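Side-chain contacts in collagen adhesin (Staphylococcus aureus, PDB 2F68), which binds collagen at the surface of the bacterium, probably by closing two beta-rich domains around the triple helix in a 'collagen hug': residues S25-E28 against K32-V35; D125-I130 against S136-V141. One frame throughout, in Å; residues are numbered along the deposited sequence.

Contact 1 of 2, residues S25-E28 against K32-V35; sequences SKIE and KTTV
T33, which packs against I27 across this contact, has its OG1 held by a hydrogen bond to the carbonyl O of P24, just ahead of the 25-28 segment. Its OG1 lies anti to the backbone N (chi1 -178°), which leaves the methyl to meet isoleucine: T33 CG2 lies 3.9 Å from I27 CD1. The two side chains cross at about a right angle, and both branches of I27 take part. With chi1 at 51°, CG1 sits between the backbone N and carbonyl carbon and carries CD1 to the threonine methyl. The other branch, I27 CG2, rests 3.9 Å from T33 CB and 3.7 Å from K32 O, touching backbone as well as side chain. Strand pairing is absent here: I27 CA and K32 CA are 7.1 Å apart, so the hairpin has splayed and side chains bridge the gap. Farther along the hairpin, the backbones of T34 and S23 are still bonded. I27 instead gives its backbone to T140 and H142, while the backbone of T33 bonds to that of V112 in strand 104-116. V139 of strand 135-141 packs on both I27 and T33, in the buried wedge where strands 17-27 and 31-40 part.

Contact 2 of 2, residues D125-I130 against S136-V141; sequences DKVATI and STNVTV
Strands 127-132 and 135-141 form an antiparallel beta hairpin, and the contact follows its two arms from I130 and T137 to K126 and V141. A128 and V139 are a hydrogen-bonded pair: A128 N donates to V139 O (2.8 Å, 177° at the hydrogen), and V139 N returns a bond to A128 O. I130 and T137 form the next such pair, I130 N to T137 O and T137 N to I130 O, each 3.0 Å. One further bond, V141 N to K126 O (2.9 Å), extends the pairing just beyond the strand start at V127. Side chains alternate between the faces. On the face of A128, I130, T137 and V139, I130 reaches along the sheet so that its CD1 meets V139 CG2 at 3.8 Å. Over this face lie V22 and L20 of strand 17-27, I64 and V62 of strand 62-75, and W56. On the other face, V127 CG1 packs 3.8 Å from N138 CB. Beside it, T129 and N138 point the same way; T129 OG1 comes 3.0 Å from N138 ND2, but the angle is too poor for a hydrogen bond. K126 CG lies between the backbone N and carbonyl carbon (chi1 59°), which brings CD within 3.8 Å of T140 CG2; the chain then bends at chi3, and NZ makes a weak hydrogen bond to H142 ND1. V141 O, lying against K126 CB, accepts a hydrogen bond from N116 ND2. The contact is thus two-sided: five backbone bonds, two nearly straight, set the register, A128, I130 and V139 give the buried face its aliphatic character, and the more open face carries polar groups that touch without a bond across the T129-N138 pair.

Overall arrangement
Contacts 1 and 2 come in series along the chain, one hairpin closing before the next opens, and their centres are 9 Å apart. They share one mixed sheet, in which strands 17-27 and 135-141 run parallel as neighbours. The seam is made by backbone atoms: S25 O lies 2.7 Å from T140 N and I27 N 2.8 Å from T140 O, both probable hydrogen bonds. Strand 135-141 therefore pairs with 127-132 along one edge and with 17-27 along the other. This joins the hairpin 17-40 to the later hairpin 127-141 within one beta-rich domain, probably one of the two that close on collagen in the hug model.

Contact 1 of 2, residues S25-E28 against K32-V35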
loop_
_atom_site.group_PDB
_atom_site.type_symbol
_atom_site.label_atom_id
_atom_site.label_comp_id
_atom_site.label_asym_id
_atom_site.label_seq_id
_atom_site.Cartn_x
_atom_site.Cartn_y
_atom_site.Cartn_z
ATOM N N SER A 25 -9.916 13.465 -8.417
ATOM C CA SER A 25 -10.021 12.984 -9.794
ATOM C C SER A 25 -8.687 13.021 -10.541
ATOM O O SER A 25 -8.542 12.392 -11.592
ATOM C CB SER A 25 -11.081 13.784 -10.560
ATOM O OG SER A 25 -10.762 15.164 -10.585
ATOM N N LYS A 26 -7.721 13.757 -9.995
ATOM C CA LYS A 26 -6.389 13.864 -10.590
ATOM C C LYS A 26 -5.310 13.421 -9.605
ATOM O O LYS A 26 -5.124 14.036 -8.551
ATOM C CB LYS A 26 -6.124 15.294 -11.073
ATOM C CG LYS A 26 -6.903 15.687 -12.326
ATOM C CD LYS A 26 -6.772 17.176 -12.651
ATOM C CE LYS A 26 -5.518 17.493 -13.462
ATOM N NZ LYS A 26 -4.290 17.586 -12.622
ATOM N N ILE A 27 -4.609 12.343 -9.954
ATOM C CA ILE A 27 -3.564 11.769 -9.099
ATOM C C ILE A 27 -2.266 11.503 -9.865
ATOM O O ILE A 27 -2.267 11.405 -11.094
ATOM C CB ILE A 27 -4.034 10.461 -8.396
ATOM C CG1 ILE A 27 -4.622 9.470 -9.411
ATOM C CG2 ILE A 27 -5.028 10.776 -7.276
ATOM C CD1 ILE A 27 -4.736 8.042 -8.902
ATOM N N GLU A 28 -1.165 11.392 -9.124
ATOM C CA GLU A 28 0.140 11.066 -9.700
ATOM C C GLU A 28 0.306 9.550 -9.834
ATOM O O GLU A 28 -0.558 8.786 -9.394
ATOM C CB GLU A 28 1.270 11.652 -8.841
ATOM C CG GLU A 28 1.244 13.177 -8.692
ATOM C CD GLU A 28 1.559 13.916 -9.985
ATOM O OE1 GLU A 28 2.447 13.466 -10.741
ATOM O OE2 GLU A 28 0.921 14.959 -10.239
ATOM N N LYS A 32 -2.833 7.723 -4.343
ATOM C CA LYS A 32 -4.038 7.179 -3.720
ATOM C C LYS A 32 -5.251 8.074 -3.956
ATOM O O LYS A 32 -5.148 9.302 -3.902
ATOM C CB LYS A 32 -3.825 6.984 -2.215
ATOM C CG LYS A 32 -2.796 5.923 -1.850
ATOM C CD LYS A 32 -2.620 5.830 -0.343
ATOM C CE LYS A 32 -1.549 4.818 0.029
ATOM N NZ LYS A 32 -1.369 4.718 1.503
ATOM N N THR A 33 -6.395 7.445 -4.217
ATOM C CA THR A 33 -7.665 8.158 -4.384
ATOM C C THR A 33 -8.842 7.338 -3.841
ATOM O O THR A 33 -8.807 6.105 -3.847
ATOM C CB THR A 33 -7.907 8.596 -5.858
ATOM O OG1 THR A 33 -9.141 9.317 -5.952
ATOM C CG2 THR A 33 -7.939 7.397 -6.807
ATOM N N THR A 34 -9.875 8.035 -3.373
ATOM C CA THR A 34 -11.004 7.396 -2.695
ATOM C C THR A 34 -12.223 7.255 -3.611
ATOM O O THR A 34 -12.655 8.224 -4.238
ATOM C CB THR A 34 -11.401 8.167 -1.412
ATOM O OG1 THR A 34 -10.222 8.634 -0.743
ATOM C CG2 THR A 34 -12.190 7.273 -0.468
ATOM N N VAL A 35 -12.765 6.040 -3.672
ATOM C CA VAL A 35 -13.948 5.735 -4.479
ATOM C C VAL A 35 -15.167 5.552 -3.573
ATOM O O VAL A 35 -15.108 4.816 -2.585
ATOM C CB VAL A 35 -13.743 4.456 -5.338
ATOM C CG1 VAL A 35 -14.926 4.230 -6.277
ATOM C CG2 VAL A 35 -12.449 4.539 -6.134
#

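Contact 2 of 2, residues D125-I130 against S136-V141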
loop_
_atom_site.group_PDB
_atom_site.type_symbol
_atom_site.label_atom_id
_atom_site.label_comp_id
_atom_site.label_asym_id
_atom_site.label_seq_id
_atom_site.Cartn_x
_atom_site.Cartn_y
_atom_site.Cartn_z
ATOM N N ASP A 125 -5.307 8.042 -22.749
ATOM C CA ASP A 125 -4.644 6.844 -22.235
ATOM C C ASP A 125 -4.399 6.901 -20.727
ATOM O O ASP A 125 -4.376 5.864 -20.061
ATOM C CB ASP A 125 -3.327 6.597 -22.978
ATOM C CG ASP A 125 -3.528 6.303 -24.458
ATOM O OD1 ASP A 125 -4.605 5.792 -24.838
ATOM O OD2 ASP A 125 -2.598 6.577 -25.245
ATOM N N LYS A 126 -4.219 8.110 -20.197
ATOM C CA LYS A 126 -3.959 8.299 -18.765
ATOM C C LYS A 126 -5.232 8.361 -17.911
ATOM O O LYS A 126 -5.160 8.508 -16.688
ATOM C CB LYS A 126 -3.065 9.524 -18.518
ATOM C CG LYS A 126 -3.614 10.854 -19.035
ATOM C CD LYS A 126 -2.925 12.051 -18.383
ATOM C CE LYS A 126 -1.502 12.249 -18.891
ATOM N NZ LYS A 126 -0.839 13.413 -18.240
ATOM N N VAL A 127 -6.389 8.242 -18.561
ATOM C CA VAL A 127 -7.681 8.271 -17.876
ATOM C C VAL A 127 -8.168 6.854 -17.568
ATOM O O VAL A 127 -8.268 6.010 -18.463
ATOM C CB VAL A 127 -8.748 9.053 -18.699
ATOM C CG1 VAL A 127 -10.149 8.853 -18.128
ATOM C CG2 VAL A 127 -8.406 10.536 -18.744
ATOM N N ALA A 128 -8.458 6.604 -16.292
ATOM C CA ALA A 128 -8.998 5.325 -15.846
ATOM C C ALA A 128 -10.478 5.462 -15.501
ATOM O O ALA A 128 -10.860 6.309 -14.688
ATOM C CB ALA A 128 -8.215 4.805 -14.652
ATOM N N THR A 129 -11.304 4.628 -16.129
ATOM C CA THR A 129 -12.753 4.683 -15.948
ATOM C C THR A 129 -13.236 3.615 -14.968
ATOM O O THR A 129 -13.194 2.417 -15.264
ATOM C CB THR A 129 -13.500 4.544 -17.299
ATOM O OG1 THR A 129 -12.951 5.464 -18.252
ATOM C CG2 THR A 129 -14.991 4.828 -17.130
ATOM N N ILE A 130 -13.688 4.063 -13.799
ATOM C CA ILE A 130 -14.262 3.175 -12.790
ATOM C C ILE A 130 -15.781 3.134 -12.961
ATOM O O ILE A 130 -16.438 4.178 -12.994
ATOM C CB ILE A 130 -13.867 3.606 -11.351
ATOM C CG1 ILE A 130 -12.340 3.589 -11.192
ATOM C CG2 ILE A 130 -14.529 2.701 -10.310
ATOM C CD1 ILE A 130 -11.820 4.284 -9.944
ATOM N N SER A 136 -20.588 5.803 -14.060
ATOM C CA SER A 136 -19.166 5.795 -14.401
ATOM C C SER A 136 -18.490 7.119 -14.051
ATOM O O SER A 136 -19.097 8.187 -14.161
ATOM C CB SER A 136 -18.971 5.484 -15.887
ATOM O OG SER A 136 -19.628 6.440 -16.703
ATOM N N THR A 137 -17.230 7.034 -13.631
ATOM C CA THR A 137 -16.435 8.210 -13.264
ATOM C C THR A 137 -14.964 8.034 -13.655
ATOM O O THR A 137 -14.451 6.912 -13.685
ATOM C CB THR A 137 -16.573 8.557 -11.756
ATOM O OG1 THR A 137 -15.602 9.549 -11.393
ATOM C CG2 THR A 137 -16.383 7.320 -10.886
ATOM N N ASN A 138 -14.298 9.149 -13.949
ATOM C CA ASN A 138 -12.933 9.128 -14.478
ATOM C C ASN A 138 -11.860 9.580 -13.491
ATOM O O ASN A 138 -12.080 10.491 -12.689
ATOM C CB ASN A 138 -12.848 9.966 -15.758
ATOM C CG ASN A 138 -13.692 9.402 -16.891
ATOM O OD1 ASN A 138 -14.312 10.153 -17.647
ATOM N ND2 ASN A 138 -13.718 8.079 -17.018
ATOM N N VAL A 139 -10.700 8.929 -13.566
ATOM C CA VAL A 139 -9.536 9.277 -12.752
ATOM C C VAL A 139 -8.329 9.507 -13.663
ATOM O O VAL A 139 -7.967 8.636 -14.457
ATOM C CB VAL A 139 -9.191 8.173 -11.714
ATOM C CG1 VAL A 139 -8.146 8.671 -10.721
ATOM C CG2 VAL A 139 -10.437 7.705 -10.975
ATOM N N THR A 140 -7.719 10.683 -13.543
ATOM C CA THR A 140 -6.549 11.040 -14.342
ATOM C C THR A 140 -5.263 10.689 -13.594
ATOM O O THR A 140 -4.999 11.217 -12.511
ATOM C CB THR A 140 -6.556 12.542 -14.723
ATOM O OG1 THR A 140 -7.832 12.892 -15.276
ATOM C CG2 THR A 140 -5.469 12.852 -15.743
ATOM N N VAL A 141 -4.475 9.788 -14.180
ATOM C CA VAL A 141 -3.216 9.345 -13.581
ATOM C C VAL A 141 -2.028 9.839 -14.409
ATOM O O VAL A 141 -1.771 9.338 -15.506
ATOM C CB VAL A 141 -3.159 7.799 -13.418
ATOM C CG1 VAL A 141 -1.883 7.377 -12.695
ATOM C CG2 VAL A 141 -4.383 7.284 -12.671
#